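Local atomic coordinates of aminotransferase (Psychrobacter arcticus 273-4, PDB entry 3IF2), a protein that binds pyridoxal 5'-phosphate and probably transfers amino groups between amino acids and keto acids, possibly as a valine-pyruvate transaminase. Residues D144-Y158 with G205-T219. Sequence-based numbering, arbitrary orientation. Where two conformers were deposited one is given.
Sequences DKSILLPLTPEYIGY and GRIGAICCSRPTNPT. With PLP (pyridoxal-5'-phosphate), chain C.
Glu154 grips the end of strand 207-213 with both carboxylate oxygens: OE2 accepts the amide N of Ser213 at 2.8 Å, in a nearly straight bond (168°), and OE1 accepts Ser213 OG. Both donors arrive on the syn side, slightly out of the carboxylate plane. OE1 also takes the amide N of Tyr155 through its anti lone pair (2.9 Å), so three donors fix this buried group, its chain bent at chi2 (-71°) to turn back toward Ser213. With an alanine in place of Glu154, the Ser213 amide and hydroxyl and the Tyr155 amide would probably lose their acceptor, and the two loops this tie. The loops after the two strands each supply a cofactor contact: the Tyr155 ring lays one face over pyridoxal phosphate, with C3 3.6 Å above its plane, while Asn217 ND2 donates to cofactor O3 (2.6 Å, 170°). Asn217 OD1 is satisfied by Arg416, and Tyr158 OH, 3.5 Å from Ser213 CB, bonds to Asp245. A water bridges Pro153 O and Thr219 OG1, which also bonds to Asn221 N. Upstream the strands pair in parallel: Ser146 N reaches Arg206 O, Gly208 N reaches Ser146 O, and Leu148 uses its N toward Ala209 O (2.8 Å) and its O toward Cys211 N. This pairing lies in the central sheet of the class I/II aminotransferase fold, where strand 168-170 flanks strand 142-149 and strand 242-245 flanks strand 207-213, while strand 367-372 packs Trp369 against Pro153, Pro218 and Thr219.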
ATOM      1  N   ASP A 144      22.508 -12.959  -8.867  1.00 40.39           N
ATOM      2  CA  ASP A 144      21.969 -12.109  -7.788  1.00 38.99           C
ATOM      3  C   ASP A 144      22.749 -10.802  -7.666  1.00 37.50           C
ATOM      4  O   ASP A 144      23.974 -10.794  -7.781  1.00 37.62           O
ATOM      5  CB  ASP A 144      21.997 -12.826  -6.418  1.00 38.54           C
ATOM      6  CG  ASP A 144      20.867 -13.830  -6.238  1.00 38.79           C
ATOM      7  OD1 ASP A 144      19.936 -13.901  -7.078  1.00 39.15           O
ATOM      8  OD2 ASP A 144      20.898 -14.534  -5.209  1.00 38.77           O
ATOM      9  N   LYS A 145      22.027  -9.704  -7.468  1.00 35.96           N
ATOM     10  CA  LYS A 145      22.635  -8.402  -7.217  1.00 35.45           C
ATOM     11  C   LYS A 145      22.094  -7.836  -5.909  1.00 35.77           C
ATOM     12  O   LYS A 145      20.970  -8.139  -5.510  1.00 36.63           O
ATOM     13  CB  LYS A 145      22.416  -7.422  -8.364  1.00 34.71           C
ATOM     14  CG  LYS A 145      22.956  -7.897  -9.686  1.00 33.89           C
ATOM     15  CD  LYS A 145      23.161  -6.755 -10.665  1.00 33.52           C
ATOM     16  CE  LYS A 145      23.627  -7.303 -11.996  1.00 34.31           C
ATOM     17  NZ  LYS A 145      24.067  -6.249 -12.925  1.00 34.59           N
ATOM     18  N   SER A 146      22.902  -7.002  -5.263  1.00 35.85           N
ATOM     19  CA  SER A 146      22.577  -6.410  -3.971  1.00 35.53           C
ATOM     20  C   SER A 146      22.455  -4.904  -4.018  1.00 35.79           C
ATOM     21  O   SER A 146      22.977  -4.262  -4.938  1.00 36.41           O
ATOM     22  CB  SER A 146      23.670  -6.788  -2.964  1.00 35.17           C
ATOM     23  OG  SER A 146      23.562  -8.149  -2.641  1.00 33.85           O
ATOM     24  N   ILE A 147      21.756  -4.361  -3.015  1.00 36.00           N
ATOM     25  CA  ILE A 147      21.627  -2.913  -2.796  1.00 35.79           C
ATOM     26  C   ILE A 147      22.808  -2.592  -1.868  1.00 36.09           C
ATOM     27  O   ILE A 147      22.905  -3.161  -0.783  1.00 35.65           O
ATOM     28  CB  ILE A 147      20.289  -2.548  -2.119  1.00 35.95           C
ATOM     29  CG1 ILE A 147      19.082  -3.094  -2.923  1.00 36.76           C
ATOM     30  CG2 ILE A 147      20.174  -1.050  -1.929  1.00 35.87           C
ATOM     31  CD1 ILE A 147      18.988  -2.657  -4.404  1.00 36.10           C
ATOM     32  N   LEU A 148      23.725  -1.730  -2.313  1.00 36.84           N
ATOM     33  CA  LEU A 148      24.912  -1.365  -1.526  1.00 36.72           C
ATOM     34  C   LEU A 148      24.569  -0.266  -0.520  1.00 37.09           C
ATOM     35  O   LEU A 148      24.117   0.804  -0.914  1.00 37.17           O
ATOM     36  CB  LEU A 148      26.077  -0.917  -2.430  1.00 37.40           C
ATOM     37  CG  LEU A 148      27.396  -0.430  -1.790  1.00 37.39           C
ATOM     38  CD1 LEU A 148      27.942  -1.405  -0.768  1.00 37.69           C
ATOM     39  CD2 LEU A 148      28.436  -0.178  -2.852  1.00 37.35           C
ATOM     40  N   LEU A 149      24.764  -0.556   0.771  1.00 37.43           N
ATOM     41  CA  LEU A 149      24.596   0.403   1.850  1.00 37.05           C
ATOM     42  C   LEU A 149      26.031   0.842   2.116  1.00 38.01           C
ATOM     43  O   LEU A 149      26.810   0.066   2.651  1.00 39.49           O
ATOM     44  CB  LEU A 149      23.950  -0.245   3.082  1.00 36.74           C
ATOM     45  CG  LEU A 149      22.601  -0.954   2.906  1.00 36.23           C
ATOM     46  CD1 LEU A 149      22.070  -1.388   4.262  1.00 36.06           C
ATOM     47  CD2 LEU A 149      21.583  -0.080   2.198  1.00 36.10           C
ATOM     48  N   PRO A 150      26.407   2.074   1.719  1.00 39.45           N
ATOM     49  CA  PRO A 150      27.787   2.524   1.865  1.00 39.69           C
ATOM     50  C   PRO A 150      28.270   2.752   3.300  1.00 39.79           C
ATOM     51  O   PRO A 150      29.479   2.901   3.522  1.00 40.32           O
ATOM     52  CB  PRO A 150      27.805   3.821   1.059  1.00 40.14           C
ATOM     53  CG  PRO A 150      26.493   4.366   1.237  1.00 40.71           C
ATOM     54  CD  PRO A 150      25.542   3.201   1.327  1.00 40.71           C
ATOM     55  N   LEU A 151      27.347   2.793   4.253  1.00 40.02           N
ATOM     56  CA  LEU A 151      27.685   2.905   5.661  1.00 40.10           C
ATOM     57  C   LEU A 151      26.528   2.383   6.517  1.00 39.40           C
ATOM     58  O   LEU A 151      25.378   2.702   6.259  1.00 38.90           O
ATOM     59  CB  LEU A 151      28.033   4.367   6.009  1.00 40.90           C
ATOM     60  CG  LEU A 151      28.326   4.769   7.463  1.00 40.81           C
ATOM     61  CD1 LEU A 151      29.211   5.991   7.525  1.00 41.66           C
ATOM     62  CD2 LEU A 151      27.054   5.023   8.232  1.00 41.34           C
ATOM     63  N   THR A 152      26.858   1.541   7.494  1.00 39.13           N
ATOM     64  CA  THR A 152      25.917   1.033   8.487  1.00 38.48           C
ATOM     65  C   THR A 152      26.439   1.583   9.834  1.00 38.42           C
ATOM     66  O   THR A 152      27.612   1.942   9.923  1.00 38.14           O
ATOM     67  CB  THR A 152      25.829  -0.501   8.463  1.00 38.24           C
ATOM     68  OG1 THR A 152      27.141  -1.058   8.588  1.00 38.52           O
ATOM     69  CG2 THR A 152      25.229  -0.973   7.157  1.00 37.58           C
ATOM     70  N   PRO A 153      25.595   1.666  10.879  1.00 38.16           N
ATOM     71  CA  PRO A 153      24.192   1.292  10.959  1.00 38.50           C
ATOM     72  C   PRO A 153      23.264   2.041   9.993  1.00 38.76           C
ATOM     73  O   PRO A 153      23.547   3.177   9.585  1.00 39.21           O
ATOM     74  CB  PRO A 153      23.802   1.588  12.404  1.00 38.66           C
ATOM     75  CG  PRO A 153      25.033   1.963  13.107  1.00 38.74           C
ATOM     76  CD  PRO A 153      26.144   2.095  12.173  1.00 38.28           C
ATOM     77  N   GLU A 154      22.213   1.349   9.580  1.00 38.29           N
ATOM     78  CA  GLU A 154      21.196   1.889   8.688  1.00 38.07           C
ATOM     79  C   GLU A 154      19.817   1.458   9.131  1.00 37.17           C
ATOM     80  O   GLU A 154      19.687   0.664  10.054  1.00 37.04           O
ATOM     81  CB  GLU A 154      21.481   1.498   7.224  1.00 38.71           C
ATOM     82  CG  GLU A 154      22.153   2.609   6.409  1.00 38.64           C
ATOM     83  CD  GLU A 154      21.225   3.788   6.085  1.00 38.10           C
ATOM     84  OE1 GLU A 154      20.062   3.799   6.558  1.00 36.64           O
ATOM     85  OE2 GLU A 154      21.688   4.715   5.367  1.00 37.32           O
ATOM     86  N   TYR A 155      18.808   1.985   8.451  1.00 36.89           N
ATOM     87  CA  TYR A 155      17.411   1.774   8.800  1.00 36.67           C
ATOM     88  C   TYR A 155      16.984   0.315   8.910  1.00 35.57           C
ATOM     89  O   TYR A 155      17.123  -0.451   7.953  1.00 36.05           O
ATOM     90  CB  TYR A 155      16.525   2.524   7.802  1.00 37.90           C
ATOM     91  CG  TYR A 155      15.033   2.422   8.032  1.00 38.99           C
ATOM     92  CD1 TYR A 155      14.471   2.618   9.303  1.00 39.39           C
ATOM     93  CD2 TYR A 155      14.167   2.191   6.951  1.00 39.91           C
ATOM     94  CE1 TYR A 155      13.075   2.520   9.486  1.00 40.75           C
ATOM     95  CE2 TYR A 155      12.794   2.120   7.109  1.00 40.75           C
ATOM     96  CZ  TYR A 155      12.246   2.289   8.364  1.00 41.16           C
ATOM     97  OH  TYR A 155      10.891   2.186   8.463  1.00 42.31           O
ATOM     98  N   ILE A 156      16.479  -0.045  10.092  1.00 34.49           N
ATOM     99  CA  ILE A 156      15.975  -1.396  10.394  1.00 34.53           C
ATOM    100  C   ILE A 156      14.928  -1.889   9.369  1.00 34.57           C
ATOM    101  O   ILE A 156      14.894  -3.079   9.044  1.00 34.81           O
ATOM    102  CB  ILE A 156      15.428  -1.477  11.876  1.00 33.86           C
ATOM    103  CG1 ILE A 156      15.113  -2.913  12.320  1.00 33.94           C
ATOM    104  CG2 ILE A 156      14.224  -0.596  12.061  1.00 33.07           C
ATOM    105  CD1 ILE A 156      14.776  -3.034  13.811  1.00 33.41           C
ATOM    106  N   GLY A 157      14.102  -0.973   8.873  1.00 35.32           N
ATOM    107  CA  GLY A 157      13.038  -1.277   7.892  1.00 36.60           C
ATOM    108  C   GLY A 157      13.425  -1.684   6.475  1.00 36.35           C
ATOM    109  O   GLY A 157      12.563  -2.160   5.720  1.00 36.82           O
ATOM    110  N   TYR A 158      14.677  -1.446   6.094  1.00 35.67           N
ATOM    111  CA  TYR A 158      15.190  -1.929   4.822  1.00 36.51           C
ATOM    112  C   TYR A 158      15.363  -3.448   4.828  1.00 36.91           C
ATOM    113  O   TYR A 158      15.127  -4.070   3.805  1.00 38.19           O
ATOM    114  CB  TYR A 158      16.571  -1.337   4.472  1.00 36.20           C
ATOM    115  CG  TYR A 158      16.671   0.171   4.310  1.00 35.48           C
ATOM    116  CD1 TYR A 158      15.609   0.954   3.819  1.00 35.06           C
ATOM    117  CD2 TYR A 158      17.887   0.806   4.533  1.00 35.42           C
ATOM    118  CE1 TYR A 158      15.743   2.352   3.662  1.00 34.58           C
ATOM    119  CE2 TYR A 158      18.036   2.179   4.359  1.00 34.80           C
ATOM    120  CZ  TYR A 158      16.972   2.953   3.944  1.00 34.62           C
ATOM    121  OH  TYR A 158      17.176   4.311   3.802  1.00 33.89           O
ATOM    122  N   GLY A 205      30.298  -6.239 -11.051  1.00 38.58           N
ATOM    123  CA  GLY A 205      28.960  -5.956 -11.592  1.00 38.02           C
ATOM    124  C   GLY A 205      27.770  -6.621 -10.911  1.00 37.34           C
ATOM    125  O   GLY A 205      26.732  -6.791 -11.553  1.00 36.65           O
ATOM    126  N   ARG A 206      27.908  -6.938  -9.616  1.00 37.25           N
ATOM    127  CA  ARG A 206      26.869  -7.605  -8.814  0.50 37.05           C
ATOM    128  C   ARG A 206      26.168  -6.673  -7.804  1.00 37.08           C
ATOM    129  O   ARG A 206      25.586  -7.141  -6.810  1.00 37.16           O
ATOM    130  CB  ARG A 206      27.476  -8.838  -8.114  0.50 36.93           C
ATOM    131  CG  ARG A 206      28.016  -9.883  -9.095  0.50 36.76           C
ATOM    132  CD  ARG A 206      28.484 -11.173  -8.405  0.50 36.53           C
ATOM    133  NE  ARG A 206      29.631 -10.973  -7.523  0.50 36.26           N
ATOM    134  CZ  ARG A 206      29.564 -10.906  -6.195  0.50 35.86           C
ATOM    135  NH1 ARG A 206      28.401 -11.034  -5.569  0.50 35.40           N
ATOM    136  NH2 ARG A 206      30.677 -10.722  -5.494  0.50 35.78           N
ATOM    137  N   ILE A 207      26.215  -5.357  -8.052  1.00 36.94           N
ATOM    138  CA  ILE A 207      25.532  -4.349  -7.202  1.00 36.82           C
ATOM    139  C   ILE A 207      24.538  -3.642  -8.128  1.00 36.57           C
ATOM    140  O   ILE A 207      24.940  -3.065  -9.139  1.00 36.89           O
ATOM    141  CB  ILE A 207      26.516  -3.338  -6.536  1.00 36.63           C
ATOM    142  CG1 ILE A 207      27.418  -4.045  -5.515  1.00 36.32           C
ATOM    143  CG2 ILE A 207      25.764  -2.200  -5.838  1.00 36.28           C
ATOM    144  CD1 ILE A 207      26.680  -4.624  -4.303  1.00 36.21           C
ATOM    145  N   GLY A 208      23.250  -3.726  -7.810  1.00 36.87           N
ATOM    146  CA  GLY A 208      22.191  -3.095  -8.622  1.00 37.12           C
ATOM    147  C   GLY A 208      21.898  -1.617  -8.358  1.00 36.79           C
ATOM    148  O   GLY A 208      21.466  -0.909  -9.260  1.00 37.49           O
ATOM    149  N   ALA A 209      22.120  -1.166  -7.124  1.00 36.68           N
ATOM    150  CA  ALA A 209      21.917   0.232  -6.724  1.00 36.30           C
ATOM    151  C   ALA A 209      22.666   0.522  -5.434  1.00 36.37           C
ATOM    152  O   ALA A 209      23.085  -0.412  -4.755  1.00 35.69           O
ATOM    153  CB  ALA A 209      20.442   0.508  -6.526  1.00 36.16           C
ATOM    154  N   ILE A 210      22.855   1.811  -5.131  1.00 36.68           N
ATOM    155  CA  ILE A 210      23.442   2.256  -3.859  1.00 36.93           C
ATOM    156  C   ILE A 210      22.315   2.953  -3.111  1.00 37.35           C
ATOM    157  O   ILE A 210      21.535   3.679  -3.731  1.00 38.04           O
ATOM    158  CB  ILE A 210      24.629   3.224  -4.019  1.00 36.87           C
ATOM    159  CG1 ILE A 210      25.750   2.568  -4.829  1.00 37.46           C
ATOM    160  CG2 ILE A 210      25.184   3.613  -2.652  1.00 36.20           C
ATOM    161  CD1 ILE A 210      26.992   3.456  -5.019  1.00 37.80           C
ATOM    162  N   CYS A 211      22.222   2.736  -1.798  1.00 37.72           N
ATOM    163  CA  CYS A 211      21.189   3.371  -0.979  1.00 38.06           C
ATOM    164  C   CYS A 211      21.619   3.790   0.431  1.00 37.98           C
ATOM    165  O   CYS A 211      22.403   3.095   1.075  1.00 38.17           O
ATOM    166  CB  CYS A 211      19.980   2.449  -0.859  1.00 38.61           C
ATOM    167  SG  CYS A 211      18.575   3.255  -0.032  1.00 39.41           S
ATOM    168  N   CYS A 212      21.079   4.924   0.893  1.00 38.05           N
ATOM    169  CA  CYS A 212      21.281   5.393   2.264  1.00 38.67           C
ATOM    170  C   CYS A 212      20.260   6.439   2.706  1.00 38.77           C
ATOM    171  O   CYS A 212      19.652   7.094   1.871  1.00 38.85           O
ATOM    172  CB  CYS A 212      22.663   5.994   2.431  1.00 39.36           C
ATOM    173  SG  CYS A 212      22.856   7.437   1.437  1.00 40.25           S
ATOM    174  N   SER A 213      20.110   6.581   4.025  1.00 38.78           N
ATOM    175  CA  SER A 213      19.225   7.546   4.655  1.00 38.53           C
ATOM    176  C   SER A 213      20.044   8.752   5.098  1.00 39.02           C
ATOM    177  O   SER A 213      21.156   8.583   5.606  1.00 38.90           O
ATOM    178  CB  SER A 213      18.458   6.921   5.821  1.00 39.09           C
ATOM    179  OG  SER A 213      19.295   6.224   6.715  1.00 39.40           O
ATOM    180  N   ARG A 214      19.483   9.954   4.887  1.00 39.04           N
ATOM    181  CA  ARG A 214      20.151  11.220   5.179  1.00 39.17           C
ATOM    182  C   ARG A 214      19.145  12.299   5.640  1.00 39.30           C
ATOM    183  O   ARG A 214      18.400  12.844   4.807  1.00 39.57           O
ATOM    184  CB  ARG A 214      20.908  11.687   3.921  1.00 39.54           C
ATOM    185  CG  ARG A 214      21.972  12.739   4.180  1.00 39.32           C
ATOM    186  CD  ARG A 214      22.407  13.400   2.904  1.00 39.56           C
ATOM    187  NE  ARG A 214      23.551  14.292   3.108  1.00 39.31           N
ATOM    188  CZ  ARG A 214      23.890  15.335   2.339  1.00 39.59           C
ATOM    189  NH1 ARG A 214      23.160  15.721   1.282  1.00 39.42           N
ATOM    190  NH2 ARG A 214      24.978  16.041   2.655  1.00 40.09           N
ATOM    191  N   PRO A 215      19.058  12.564   6.970  1.00 39.09           N
ATOM    192  CA  PRO A 215      19.756  11.916   8.099  1.00 38.17           C
ATOM    193  C   PRO A 215      19.341  10.458   8.296  1.00 38.13           C
ATOM    194  O   PRO A 215      18.270  10.032   7.836  1.00 38.24           O
ATOM    195  CB  PRO A 215      19.401  12.766   9.319  1.00 38.49           C
ATOM    196  CG  PRO A 215      18.344  13.715   8.891  1.00 39.15           C
ATOM    197  CD  PRO A 215      18.224  13.703   7.405  1.00 38.96           C
ATOM    198  N   THR A 216      20.193   9.718   9.006  1.00 37.14           N
ATOM    199  CA  THR A 216      20.033   8.301   9.195  1.00 36.01           C
ATOM    200  C   THR A 216      19.284   7.909  10.462  1.00 35.62           C
ATOM    201  O   THR A 216      19.471   8.513  11.520  1.00 34.96           O
ATOM    202  CB  THR A 216      21.410   7.620   9.204  1.00 36.61           C
ATOM    203  OG1 THR A 216      22.086   7.936   7.985  1.00 37.22           O
ATOM    204  CG2 THR A 216      21.300   6.097   9.344  1.00 36.26           C
ATOM    205  N   ASN A 217      18.395   6.925  10.294  1.00 35.18           N
ATOM    206  CA  ASN A 217      17.721   6.199  11.364  1.00 34.69           C
ATOM    207  C   ASN A 217      18.664   4.991  11.395  1.00 34.66           C
ATOM    208  O   ASN A 217      18.824   4.338  10.361  1.00 34.06           O
ATOM    209  CB  ASN A 217      16.279   5.806  10.949  1.00 34.01           C
ATOM    210  CG  ASN A 217      15.535   4.954  12.002  1.00 33.35           C
ATOM    211  OD1 ASN A 217      16.147   4.372  12.872  1.00 34.49           O
ATOM    212  ND2 ASN A 217      14.206   4.871  11.895  1.00 32.16           N
ATOM    213  N   PRO A 218      19.217   4.630  12.566  1.00 34.74           N
ATOM    214  CA  PRO A 218      19.031   5.074  13.942  1.00 34.41           C
ATOM    215  C   PRO A 218      20.055   6.034  14.532  1.00 34.47           C
ATOM    216  O   PRO A 218      19.932   6.366  15.704  1.00 34.54           O
ATOM    217  CB  PRO A 218      19.260   3.755  14.669  1.00 34.12           C
ATOM    218  CG  PRO A 218      20.491   3.219  13.972  1.00 34.43           C
ATOM    219  CD  PRO A 218      20.356   3.685  12.519  1.00 34.52           C
ATOM    220  N   THR A 219      21.045   6.453  13.753  1.00 34.82           N
ATOM    221  CA  THR A 219      22.210   7.148  14.288  1.00 35.76           C
ATOM    222  C   THR A 219      22.095   8.632  14.491  1.00 36.23           C
ATOM    223  O   THR A 219      22.729   9.173  15.393  1.00 37.93           O
ATOM    224  CB  THR A 219      23.422   6.926  13.372  1.00 35.91           C
ATOM    225  OG1 THR A 219      23.087   7.379  12.056  1.00 36.35           O
ATOM    226  CG2 THR A 219      23.787   5.456  13.329  1.00 35.75           C
TER
HETATM  227  N1  PLP C 500      13.112   6.234   6.146  1.00 49.48           N
HETATM  228  C2  PLP C 500      13.601   6.310   7.433  1.00 50.57           C
HETATM  229  C2A PLP C 500      15.035   6.697   7.610  1.00 50.11           C
HETATM  230  C3  PLP C 500      12.746   6.041   8.526  1.00 51.41           C
HETATM  231  O3  PLP C 500      13.188   6.109   9.821  1.00 50.06           O
HETATM  232  C4  PLP C 500      11.401   5.670   8.293  1.00 52.20           C
HETATM  233  C4A PLP C 500      10.612   5.128   9.480  1.00 53.42           C
HETATM  234  O4A PLP C 500       9.470   5.529   9.738  1.00 54.71           O
HETATM  235  C5  PLP C 500      10.922   5.594   6.943  1.00 50.64           C
HETATM  236  C6  PLP C 500      11.813   5.887   5.893  1.00 49.70           C
HETATM  237  C5A PLP C 500       9.490   5.160   6.573  1.00 48.52           C
HETATM  238  O4P PLP C 500       8.558   6.221   6.554  1.00 45.22           O
HETATM  239  P   PLP C 500       7.108   6.032   5.893  1.00 40.81           P
HETATM  240  O1P PLP C 500       6.735   4.718   5.250  1.00 40.33           O
HETATM  241  O2P PLP C 500       7.128   7.094   4.846  1.00 40.66           O
HETATM  242  O3P PLP C 500       6.152   6.306   6.985  1.00 38.75           O
HETATM  243  O   HOH W   1      24.599   5.855  10.345  1.00 27.09           O